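Local structure of esterase (Pseudomonas putida, 1ZOI) at residues G214-V219 with L242-A247. The protein hydrolyses esters stereoselectively, with an alpha/beta hydrolase fold, and is studied for the synthesis of D-beta-acetylthioisobutyric acid. Sequence-based numbering, arbitrary orientation.
Sequences GIQQPV and LLPNGA. Unlike the reference sequence in segment 214-219: Gln216 (reference Thr). Unlike the reference sequence in segment 242-247: Ala247 (reference Thr).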
loop_
_atom_site.group_PDB
_atom_site.type_symbol
_atom_site.label_atom_id
_atom_site.label_comp_id
_atom_site.label_asym_id
_atom_site.label_seq_id
_atom_site.Cartn_x
_atom_site.Cartn_y
_atom_site.Cartn_z
ATOM N N GLY A 214 38.766 4.201 -5.804
ATOM C CA GLY A 214 39.059 5.173 -4.765
ATOM C C GLY A 214 38.626 4.833 -3.350
ATOM O O GLY A 214 38.988 5.537 -2.408
ATOM N N ILE A 215 37.850 3.766 -3.193
ATOM C CA ILE A 215 37.371 3.359 -1.875
ATOM C C ILE A 215 38.437 2.553 -1.144
ATOM O O ILE A 215 38.769 1.447 -1.556
ATOM C CB ILE A 215 36.085 2.520 -2.000
ATOM C CG1 ILE A 215 35.000 3.357 -2.683
ATOM C CG2 ILE A 215 35.618 2.061 -0.622
ATOM C CD1 ILE A 215 33.739 2.586 -3.026
ATOM N N GLN A 216 38.963 3.108 -0.056
ATOM C CA GLN A 216 40.009 2.434 0.710
ATOM C C GLN A 216 39.497 1.601 1.881
ATOM O O GLN A 216 40.236 0.790 2.440
ATOM C CB GLN A 216 41.030 3.458 1.213
ATOM C CG GLN A 216 41.908 4.026 0.111
ATOM C CD GLN A 216 42.787 2.969 -0.535
ATOM O OE1 GLN A 216 43.389 3.203 -1.582
ATOM N NE2 GLN A 216 42.871 1.801 0.092
ATOM N N GLN A 217 38.234 1.795 2.249
ATOM C CA GLN A 217 37.657 1.046 3.360
ATOM C C GLN A 217 37.492 -0.424 3.014
ATOM O O GLN A 217 37.485 -0.803 1.838
ATOM C CB GLN A 217 36.274 1.595 3.728
ATOM C CG GLN A 217 36.260 2.975 4.341
ATOM C CD GLN A 217 35.886 4.046 3.339
ATOM O OE1 GLN A 217 35.203 5.015 3.677
ATOM N NE2 GLN A 217 36.338 3.885 2.102
ATOM N N PRO A 218 37.378 -1.282 4.043
ATOM C CA PRO A 218 37.200 -2.713 3.791
ATOM C C PRO A 218 35.815 -2.892 3.165
ATOM O O PRO A 218 34.828 -2.355 3.672
ATOM C CB PRO A 218 37.264 -3.321 5.190
ATOM C CG PRO A 218 38.128 -2.361 5.947
ATOM C CD PRO A 218 37.623 -1.026 5.472
ATOM N N VAL A 219 35.744 -3.641 2.072
ATOM C CA VAL A 219 34.475 -3.880 1.392
ATOM C C VAL A 219 34.322 -5.360 1.062
ATOM O O VAL A 219 35.258 -5.998 0.591
ATOM C CB VAL A 219 34.384 -3.081 0.071
ATOM C CG1 VAL A 219 33.079 -3.405 -0.639
ATOM C CG2 VAL A 219 34.481 -1.584 0.351
ATOM N N LEU A 242 38.787 -4.443 -8.292
ATOM C CA LEU A 242 38.994 -3.001 -8.399
ATOM C C LEU A 242 39.116 -2.317 -7.041
ATOM O O LEU A 242 39.831 -1.321 -6.906
ATOM C CB LEU A 242 37.851 -2.362 -9.195
ATOM C CG LEU A 242 37.869 -2.613 -10.704
ATOM C CD1 LEU A 242 36.566 -2.133 -11.339
ATOM C CD2 LEU A 242 39.061 -1.883 -11.310
ATOM N N LEU A 243 38.412 -2.842 -6.041
ATOM C CA LEU A 243 38.455 -2.280 -4.690
ATOM C C LEU A 243 39.796 -2.605 -4.031
ATOM O O LEU A 243 40.136 -3.772 -3.853
ATOM C CB LEU A 243 37.316 -2.862 -3.848
ATOM C CG LEU A 243 35.901 -2.383 -4.190
ATOM C CD1 LEU A 243 34.880 -3.373 -3.648
ATOM C CD2 LEU A 243 35.677 -0.992 -3.622
ATOM N N PRO A 244 40.571 -1.576 -3.649
ATOM C CA PRO A 244 41.867 -1.849 -3.013
ATOM C C PRO A 244 41.799 -2.778 -1.796
ATOM O O PRO A 244 42.709 -3.579 -1.568
ATOM C CB PRO A 244 42.399 -0.450 -2.678
ATOM C CG PRO A 244 41.176 0.404 -2.626
ATOM C CD PRO A 244 40.332 -0.128 -3.752
ATOM N N ASN A 245 40.725 -2.679 -1.019
ATOM C CA ASN A 245 40.566 -3.537 0.152
ATOM C C ASN A 245 39.261 -4.322 0.088
ATOM O O ASN A 245 38.565 -4.483 1.094
ATOM C CB ASN A 245 40.622 -2.704 1.438
ATOM C CG ASN A 245 42.039 -2.281 1.792
ATOM O OD1 ASN A 245 42.885 -3.118 2.124
ATOM N ND2 ASN A 245 42.307 -0.984 1.716
ATOM N N GLY A 246 38.943 -4.817 -1.105
ATOM C CA GLY A 246 37.727 -5.584 -1.288
ATOM C C GLY A 246 37.990 -7.074 -1.371
ATOM O O GLY A 246 39.101 -7.503 -1.686
ATOM N N ALA A 247 36.964 -7.868 -1.083
ATOM C CA ALA A 247 37.078 -9.317 -1.134
ATOM C C ALA A 247 35.782 -9.893 -1.669
ATOM O O ALA A 247 34.699 -9.375 -1.389
ATOM C CB ALA A 247 37.368 -9.877 0.255
HETATM O O HOH W 1 38.341 -1.195 -0.815
#
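Leu243, the first residue past helix 236-242, divides its two methyls between Val219 and Ile215. CD1 presses on Val219 CG1 at 3.5 Å where the two side chains cross at about a right angle, whereas CD2 lies 3.9 Å from Ile215 CB, these two side chains lying side by side and pointing the same way. Val219 CG1 stands anti to its own backbone N (chi1 177°), which directs this methyl to Leu243 CD1. Ile215 also packs on Val104 and Met107 of helix 98-109, and Leu243 on Leu212, joining the apolar patch to neighbouring helices.

A polar layer continues the contact toward the surface. Asn245 gives ND2 to the carbonyl O of Gln216 at 2.8 Å, in a bent bond (134° at the hydrogen) tilted out of both the amide and the carbonyl plane. Gln216, bent at its second torsion, brings its amide back to the CB-CG edge of the Pro244 ring, NE2 reaching 3.5 Å from Pro244 CG. The Gln216 and Asn245 amide planes stand 71° apart, their NH2 groups close but not bonded.

Val219 pairs with Gly246 in a parallel bridge: Val219 N bonds Asn245 O at 3.1 Å, and Ala247 N returns to Val219 O. Beside it, one water donates to Ile215 O and Gln217 O and accepts from Asn245 N. With Asn245 ND2 on Gln216 O, three successive loop carbonyls each have a donor, tying the loop before strand 219-224 to the Leu243-Asn245 turn.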